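Membrane protein implicated in regulation of membrane protease activity (Corynebacterium glutamicum ATCC 13032, PDB 3CP0) is of unproven function but probably takes part in regulating membrane-bound proteases, its soluble NfeD-like domain perhaps serving to bind partner proteins. Local coordinates at residues G26-V31 / I65-D70; R52-T57 / I77-A82. All coordinates share one frame; numbering follows the deposited sequence. Where two conformers were deposited one is given.

Overall arrangement
Both contacts belong to one small OB-type domain without helices: contact 1 pairs the first strand, 28-31, with strand 65-72, and contact 2 pairs strand 47-53 with the last strand, 75-80. Strands 65-72 and 75-80 are neighbours, so the contacts, centred about 8 Å apart, meet directly; S67 O and I69 N face W79 N and I77 O at hydrogen-bonding distance. Contact 1 is antiparallel, with A29, V66 and V68 buried and a zinc ligand, H27, at its margin. Contact 2 is parallel and brief, and soon gives way to a surface cluster of selenomethionine M54, D55 and W79.

Contact 1. Residues G26-V31 / I65-D70; sequences GHRAEV and IVSVID. With ZN (zinc ion), chain B.
A29 and V66 form the hydrogen-bonded pair at the middle of an antiparallel ladder that joins strand 28-31 to strand 65-72, the pairing of first and fourth strands by which a five-stranded OB fold closes its barrel. Two backbone bonds link this pair, A29 N to V66 O (2.8 Å) and V66 N to A29 O. Beyond the non-hydrogen-bonded pair R28-S67, V68 is held by two successive residues instead of one: its N gives a nearly straight bond (172°) to H27 O, and its O accepts from G26 N. G26 has a positive phi of 103°, a backbone shape that glycine adopts easily.

Apolar contacts fill the buried face. A29 CB lies against V66 CG2 (4.1 Å) and V68 CG2, with V42 of strand 41-44 touching A29 as well, and V31 CG2 meets V66 CG1 at 3.8 Å, the two side chains crossing at about a right angle. On the other face I65 CG1 stands anti to its carbonyl carbon (chi1 -52°), and CD1 at the end of that branch touches CB and CG of E30.

Polar groups gather beside R28. Its CG passes S67 OG, while NE is in a salt bridge with E81; S67 OG bonds A82 N and water 1. That water donates to G26 O and lies 4.0 Å above the centre of the R28 guanidinium. The H27 ring turns away from the ladder, and its NE2 binds zinc at 2.0 Å, alongside D45 and water 2.

Contact 2. Residues R52-T57 / I77-A82; sequences RSMDPT and IVWKEA
Selenomethionine M54 reaches over the indole of W79 and sets its methyl group on the ring: CE lies 3.5 Å from the centroid of the five-membered ring, only 12° off its normal, a CH-pi contact. SE is over the same face at 4.3 Å from that centroid, a Met-aromatic contact. The chain runs straight out from the backbone, CG anti to N, until the bend at chi3 (80°) brings CE over the ring. K80 CG lies over the opposite face, toward the rim, and H58 packs against W79 edge-to-face. D55 CB approaches CZ3 and CH2 of the indole obliquely, at 3.7 Å, while its carboxylate turns to its own loop: OD1 takes T57 N in an Asx turn and T57 OG1 from the same side of its plane.

Behind this cluster I77 CG2 lies against M54 CA (3.6 Å). Two backbone bonds of the parallel pairing of strands 47-53 and 75-80 fix the register: V78 N to R52 O (3.0 Å) and M54 N to V78 O (2.9 Å). The side-chain part of the contact thus rests on dispersion and on the polarisable chalcogen (selenium in the deposited residue) over the indole, whereas the alignment of the two strands is set by the backbone bonds.

Contact 1. Residues G26-V31 / I65-D70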
ATOM      1  N   GLY A  26      -0.948  -2.783  -9.429  1.00 17.36           N
ATOM      2  CA  GLY A  26      -1.027  -1.706 -10.372  1.00 18.55           C
ATOM      3  C   GLY A  26      -2.080  -0.687  -9.948  1.00 19.12           C
ATOM      4  O   GLY A  26      -2.084   0.432 -10.481  1.00 21.50           O
ATOM      5  N   HIS A  27      -2.925  -1.038  -8.981  1.00 18.41           N
ATOM      6  CA  HIS A  27      -3.914  -0.034  -8.464  1.00 17.77           C
ATOM      7  C   HIS A  27      -3.219   1.020  -7.620  1.00 18.05           C
ATOM      8  O   HIS A  27      -2.266   0.703  -6.871  1.00 19.70           O
ATOM      9  CB  HIS A  27      -4.934  -0.687  -7.511  1.00 17.66           C
ATOM     10  CG  HIS A  27      -6.016  -1.492  -8.191  1.00 18.70           C
ATOM     11  ND1 HIS A  27      -5.799  -2.300  -9.298  1.00 18.68           N
ATOM     12  CD2 HIS A  27      -7.329  -1.650  -7.855  1.00 19.19           C
ATOM     13  CE1 HIS A  27      -6.933  -2.908  -9.616  1.00 22.19           C
ATOM     14  NE2 HIS A  27      -7.873  -2.508  -8.771  1.00 20.94           N
ATOM     15  N   ARG A  28      -3.730   2.242  -7.649  1.00 18.61           N
ATOM     16  CA  ARG A  28      -3.348   3.218  -6.633  1.00 18.07           C
ATOM     17  C   ARG A  28      -4.122   2.999  -5.331  1.00 19.35           C
ATOM     18  O   ARG A  28      -5.220   2.382  -5.318  1.00 19.98           O
ATOM     19  CB  ARG A  28      -3.582   4.601  -7.179  1.00 18.59           C
ATOM     20  CG  ARG A  28      -2.528   4.873  -8.319  1.00 20.33           C
ATOM     21  CD  ARG A  28      -3.010   5.994  -9.121  1.00 24.99           C
ATOM     22  NE  ARG A  28      -2.090   6.252 -10.229  1.00 25.54           N
ATOM     23  CZ  ARG A  28      -2.133   5.624 -11.406  1.00 30.77           C
ATOM     24  NH1 ARG A  28      -3.078   4.686 -11.650  1.00 26.41           N
ATOM     25  NH2 ARG A  28      -1.257   5.951 -12.347  1.00 31.26           N
ATOM     26  N   ALA A  29      -3.617   3.571  -4.244  1.00 18.47           N
ATOM     27  CA  ALA A  29      -4.311   3.461  -2.947  1.00 19.20           C
ATOM     28  C   ALA A  29      -4.005   4.714  -2.138  1.00 18.65           C
ATOM     29  O   ALA A  29      -2.930   5.314  -2.286  1.00 19.90           O
ATOM     30  CB  ALA A  29      -3.830   2.210  -2.203  1.00 19.33           C
ATOM     31  N   GLU A  30      -4.887   4.993  -1.204  1.00 18.05           N
ATOM     32  CA  GLU A  30      -4.734   6.179  -0.371  1.00 18.02           C
ATOM     33  C   GLU A  30      -4.307   5.751   1.028  1.00 18.55           C
ATOM     34  O   GLU A  30      -4.882   4.807   1.626  1.00 18.17           O
ATOM     35  CB  GLU A  30      -6.073   6.903  -0.346  1.00 17.29           C
ATOM     36  CG  GLU A  30      -6.017   8.114   0.487  1.00 20.59           C
ATOM     37  CD  GLU A  30      -7.327   8.957   0.451  1.00 28.56           C
ATOM     38  OE1 GLU A  30      -8.326   8.595  -0.244  1.00 31.03           O
ATOM     39  OE2 GLU A  30      -7.327   9.995   1.126  1.00 32.76           O
ATOM     40  N   VAL A  31      -3.232   6.364   1.522  1.00 17.73           N
ATOM     41  CA  VAL A  31      -2.701   5.949   2.833  1.00 18.20           C
ATOM     42  C   VAL A  31      -3.639   6.418   3.953  1.00 18.86           C
ATOM     43  O   VAL A  31      -3.991   7.605   4.032  1.00 18.74           O
ATOM     44  CB  VAL A  31      -1.281   6.468   3.082  1.00 18.87           C
ATOM     45  CG1 VAL A  31      -0.851   6.100   4.516  1.00 18.14           C
ATOM     46  CG2 VAL A  31      -0.256   5.896   2.004  1.00 17.98           C
ATOM     47  N   ILE A  65      -0.911   9.357  -1.777  1.00 18.57           N
ATOM     48  CA  ILE A  65      -1.345   8.339  -2.751  1.00 17.96           C
ATOM     49  C   ILE A  65      -0.140   7.492  -3.159  1.00 17.78           C
ATOM     50  O   ILE A  65       0.931   8.044  -3.486  1.00 19.58           O
ATOM     51  CB  ILE A  65      -1.955   9.000  -4.038  1.00 18.38           C
ATOM     52  CG1 ILE A  65      -3.051  10.021  -3.674  1.00 19.96           C
ATOM     53  CG2 ILE A  65      -2.468   7.863  -4.965  1.00 19.11           C
ATOM     54  CD1 ILE A  65      -4.108   9.475  -2.702  1.00 20.28           C
ATOM     55  N   VAL A  66      -0.294   6.159  -3.076  1.00 17.18           N
ATOM     56  CA  VAL A  66       0.761   5.222  -3.466  1.00 17.19           C
ATOM     57  C   VAL A  66       0.252   4.276  -4.559  1.00 17.95           C
ATOM     58  O   VAL A  66      -0.967   4.264  -4.862  1.00 18.15           O
ATOM     59  CB  VAL A  66       1.179   4.396  -2.221  1.00 18.02           C
ATOM     60  CG1 VAL A  66       1.784   5.380  -1.200  1.00 16.93           C
ATOM     61  CG2 VAL A  66      -0.077   3.702  -1.580  1.00 20.03           C
ATOM     62  N   SER A  67       1.165   3.513  -5.151  1.00 17.46           N
ATOM     63  CA  SER A  67       0.840   2.505  -6.148  1.00 18.04           C
ATOM     64  C   SER A  67       1.121   1.139  -5.521  1.00 18.62           C
ATOM     65  O   SER A  67       2.188   0.924  -4.887  1.00 19.99           O
ATOM     66  CB  SER A  67       1.706   2.678  -7.425  1.00 21.02           C
ATOM     67  OG  SER A  67       1.070   3.667  -8.262  1.00 22.82           O
ATOM     68  N   VAL A  68       0.172   0.228  -5.689  1.00 17.20           N
ATOM     69  CA  VAL A  68       0.379  -1.174  -5.237  1.00 17.42           C
ATOM     70  C   VAL A  68       1.239  -1.883  -6.273  1.00 17.30           C
ATOM     71  O   VAL A  68       0.860  -1.975  -7.446  1.00 18.04           O
ATOM     72  CB  VAL A  68      -0.966  -1.930  -5.047  1.00 19.38           C
ATOM     73  CG1 VAL A  68      -0.698  -3.368  -4.602  1.00 18.78           C
ATOM     74  CG2 VAL A  68      -1.863  -1.182  -4.007  1.00 19.50           C
ATOM     75  N   ILE A  69       2.430  -2.312  -5.865  1.00 16.86           N
ATOM     76  CA  ILE A  69       3.331  -2.978  -6.822  1.00 15.35           C
ATOM     77  C   ILE A  69       3.526  -4.478  -6.610  1.00 16.94           C
ATOM     78  O   ILE A  69       4.178  -5.155  -7.364  1.00 17.19           O
ATOM     79  CB  ILE A  69       4.707  -2.166  -6.970  1.00 18.46           C
ATOM     80  CG1 ILE A  69       5.380  -1.958  -5.609  1.00 17.95           C
ATOM     81  CG2 ILE A  69       4.441  -0.818  -7.610  1.00 20.47           C
ATOM     82  CD1 ILE A  69       5.826  -3.239  -4.969  1.00 19.71           C
ATOM     83  N   ASP A  70       2.947  -4.962  -5.534  1.00 16.34           N
ATOM     84  CA  ASP A  70       2.977  -6.401  -5.216  1.00 16.85           C
ATOM     85  C   ASP A  70       1.947  -6.671  -4.139  1.00 18.54           C
ATOM     86  O   ASP A  70       1.489  -5.776  -3.469  1.00 17.99           O
ATOM     87  CB  ASP A  70       4.378  -6.795  -4.758  1.00 16.62           C
ATOM     88  CG  ASP A  70       4.573  -8.327  -4.751  1.00 23.29           C
ATOM     89  OD1 ASP A  70       3.713  -9.101  -5.278  1.00 24.37           O
ATOM     90  OD2 ASP A  70       5.572  -8.709  -4.108  1.00 26.95           O
TER
HETATM   91 ZN    ZN B 101      -9.838  -3.071  -8.692  1.00 21.57          ZN
HETATM   92  O   HOH W   1      -0.077   2.304 -10.291  1.00 28.11           O
HETATM   93  O   HOH W   2      -9.820  -5.120  -9.262  1.00 24.98           O

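Contact 2. Residues R52-T57 / I77-A82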
ATOM      1  N   ARG A  52       2.634  -2.374   3.391  0.50 17.62           N
ATOM      2  CA  ARG A  52       4.029  -2.200   3.808  0.50 17.55           C
ATOM      3  C   ARG A  52       4.738  -1.470   2.669  0.50 18.06           C
ATOM      4  O   ARG A  52       4.334  -1.563   1.510  0.50 17.38           O
ATOM      5  CB  ARG A  52       4.712  -3.566   3.991  0.50 17.85           C
ATOM      6  CG  ARG A  52       4.257  -4.366   5.229  0.50 20.40           C
ATOM      7  CD  ARG A  52       3.935  -3.532   6.475  0.50 20.01           C
ATOM      8  NE  ARG A  52       3.333  -4.364   7.539  0.50 24.97           N
ATOM      9  CZ  ARG A  52       2.065  -4.311   7.953  0.50 22.97           C
ATOM     10  NH1 ARG A  52       1.177  -3.455   7.458  0.50 17.22           N
ATOM     11  NH2 ARG A  52       1.673  -5.127   8.920  0.50 25.24           N
ATOM     12  N   SER A  53       5.811  -0.756   3.002  0.50 17.49           N
ATOM     13  CA  SER A  53       6.584  -0.085   1.953  0.50 19.13           C
ATOM     14  C   SER A  53       7.421  -1.101   1.199  0.50 18.33           C
ATOM     15  O   SER A  53       7.868  -2.102   1.771  0.50 18.99           O
ATOM     16  CB  SER A  53       7.465   0.975   2.591  0.50 18.95           C
ATOM     17  OG  SER A  53       6.622   1.989   3.072  0.50 22.25           O
HETATM   18  N   MSE A  54       7.590  -0.865  -0.105  1.00 17.62           N
HETATM   19  CA  MSE A  54       8.499  -1.686  -0.892  1.00 17.87           C
HETATM   20  C   MSE A  54       9.958  -1.576  -0.371  1.00 18.94           C
HETATM   21  O   MSE A  54      10.700  -2.556  -0.360  1.00 18.97           O
HETATM   22  CB  MSE A  54       8.435  -1.216  -2.367  1.00 17.69           C
HETATM   23  CG  MSE A  54       9.355  -2.040  -3.249  1.00 16.43           C
HETATM   24 SE   MSE A  54       9.511  -1.151  -4.960  0.65 22.26          SE
HETATM   25  CE  MSE A  54      10.814   0.138  -4.354  1.00 21.08           C
ATOM     26  N   ASP A  55      10.329  -0.366   0.058  1.00 20.07           N
ATOM     27  CA  ASP A  55      11.651  -0.117   0.683  1.00 20.97           C
ATOM     28  C   ASP A  55      11.359   0.254   2.136  1.00 21.62           C
ATOM     29  O   ASP A  55      10.750   1.308   2.402  1.00 19.80           O
ATOM     30  CB  ASP A  55      12.353   1.008  -0.056  1.00 21.48           C
ATOM     31  CG  ASP A  55      13.765   1.292   0.518  1.00 24.28           C
ATOM     32  OD1 ASP A  55      13.995   1.095   1.739  1.00 25.28           O
ATOM     33  OD2 ASP A  55      14.631   1.726  -0.266  1.00 26.25           O
ATOM     34  N   PRO A  56      11.759  -0.602   3.080  1.00 21.68           N
ATOM     35  CA  PRO A  56      11.372  -0.357   4.479  1.00 23.38           C
ATOM     36  C   PRO A  56      11.992   0.907   5.103  1.00 23.76           C
ATOM     37  O   PRO A  56      11.642   1.242   6.242  1.00 26.34           O
ATOM     38  CB  PRO A  56      11.913  -1.596   5.217  1.00 23.83           C
ATOM     39  CG  PRO A  56      13.107  -2.023   4.380  1.00 25.65           C
ATOM     40  CD  PRO A  56      12.565  -1.841   2.958  1.00 23.66           C
ATOM     41  N   THR A  57      12.910   1.586   4.422  1.00 20.07           N
ATOM     42  CA  THR A  57      13.388   2.866   4.985  1.00 20.56           C
ATOM     43  C   THR A  57      12.462   4.039   4.629  1.00 20.17           C
ATOM     44  O   THR A  57      12.677   5.177   5.103  1.00 18.63           O
ATOM     45  CB  THR A  57      14.817   3.182   4.562  1.00 21.27           C
ATOM     46  OG1 THR A  57      14.852   3.406   3.146  1.00 24.73           O
ATOM     47  CG2 THR A  57      15.728   1.994   4.853  1.00 23.44           C
ATOM     48  N   ILE A  77       1.974  -4.298  -1.031  1.00 17.11           N
ATOM     49  CA  ILE A  77       3.299  -3.706  -0.966  1.00 16.65           C
ATOM     50  C   ILE A  77       3.270  -2.510  -1.920  1.00 17.23           C
ATOM     51  O   ILE A  77       2.938  -2.627  -3.128  1.00 17.44           O
ATOM     52  CB  ILE A  77       4.411  -4.696  -1.454  1.00 16.67           C
ATOM     53  CG1 ILE A  77       4.319  -6.079  -0.784  1.00 17.88           C
ATOM     54  CG2 ILE A  77       5.836  -4.155  -1.214  1.00 18.45           C
ATOM     55  CD1 ILE A  77       4.230  -5.966   0.730  1.00 19.32           C
ATOM     56  N   VAL A  78       3.594  -1.372  -1.351  1.00 17.14           N
ATOM     57  CA  VAL A  78       3.374  -0.083  -2.068  1.00 16.75           C
ATOM     58  C   VAL A  78       4.609   0.725  -2.322  1.00 18.01           C
ATOM     59  O   VAL A  78       5.633   0.640  -1.583  1.00 17.17           O
ATOM     60  CB  VAL A  78       2.331   0.778  -1.323  1.00 16.90           C
ATOM     61  CG1 VAL A  78       0.996  -0.048  -1.122  1.00 18.51           C
ATOM     62  CG2 VAL A  78       2.844   1.273   0.016  1.00 18.45           C
ATOM     63  N   TRP A  79       4.518   1.540  -3.366  1.00 16.57           N
ATOM     64  CA  TRP A  79       5.614   2.455  -3.684  1.00 16.96           C
ATOM     65  C   TRP A  79       5.049   3.767  -4.220  1.00 17.77           C
ATOM     66  O   TRP A  79       3.835   4.030  -4.162  1.00 18.67           O
ATOM     67  CB  TRP A  79       6.611   1.808  -4.638  1.00 18.43           C
ATOM     68  CG  TRP A  79       7.956   2.527  -4.725  1.00 19.90           C
ATOM     69  CD1 TRP A  79       8.596   2.966  -5.854  1.00 22.13           C
ATOM     70  CD2 TRP A  79       8.804   2.875  -3.610  1.00 17.81           C
ATOM     71  NE1 TRP A  79       9.804   3.603  -5.511  1.00 20.88           N
ATOM     72  CE2 TRP A  79       9.951   3.550  -4.146  1.00 21.12           C
ATOM     73  CE3 TRP A  79       8.711   2.682  -2.224  1.00 19.32           C
ATOM     74  CZ2 TRP A  79      10.996   4.043  -3.320  1.00 20.92           C
ATOM     75  CZ3 TRP A  79       9.758   3.204  -1.408  1.00 20.87           C
ATOM     76  CH2 TRP A  79      10.870   3.836  -1.972  1.00 20.95           C
ATOM     77  N   LYS A  80       5.943   4.622  -4.685  1.00 19.30           N
ATOM     78  CA  LYS A  80       5.585   5.933  -5.195  1.00 18.36           C
ATOM     79  C   LYS A  80       4.545   5.774  -6.303  1.00 20.74           C
ATOM     80  O   LYS A  80       4.623   4.845  -7.124  1.00 20.47           O
ATOM     81  CB  LYS A  80       6.869   6.573  -5.731  1.00 18.84           C
ATOM     82  CG  LYS A  80       7.815   6.967  -4.548  1.00 18.96           C
ATOM     83  CD  LYS A  80       9.122   7.509  -5.111  1.00 22.93           C
ATOM     84  CE  LYS A  80      10.110   7.889  -3.968  1.00 21.42           C
ATOM     85  NZ  LYS A  80      11.257   8.648  -4.582  1.00 26.67           N
ATOM     86  N   GLU A  81       3.621   6.728  -6.344  1.00 21.30           N
ATOM     87  CA  GLU A  81       2.575   6.677  -7.336  1.00 23.99           C
ATOM     88  C   GLU A  81       3.170   6.741  -8.739  1.00 26.91           C
ATOM     89  O   GLU A  81       4.059   7.564  -9.042  1.00 25.69           O
ATOM     90  CB  GLU A  81       1.595   7.836  -7.107  1.00 24.36           C
ATOM     91  CG  GLU A  81       0.380   7.668  -7.907  1.00 23.01           C
ATOM     92  CD  GLU A  81      -0.531   8.888  -7.981  1.00 22.71           C
ATOM     93  OE1 GLU A  81      -0.255   9.968  -7.349  1.00 24.00           O
ATOM     94  OE2 GLU A  81      -1.534   8.778  -8.721  1.00 24.59           O
ATOM     95  N   ALA A  82       2.706   5.822  -9.592  1.00 31.43           N
ATOM     96  CA  ALA A  82       2.916   5.842 -11.058  1.00 35.01           C
ATOM     97  C   ALA A  82       3.388   4.486 -11.481  1.00 37.34           C
ATOM     98  O   ALA A  82       2.638   3.534 -11.289  1.00 40.97           O
ATOM     99  CB  ALA A  82       3.881   6.947 -11.548  1.00 37.05           C
TER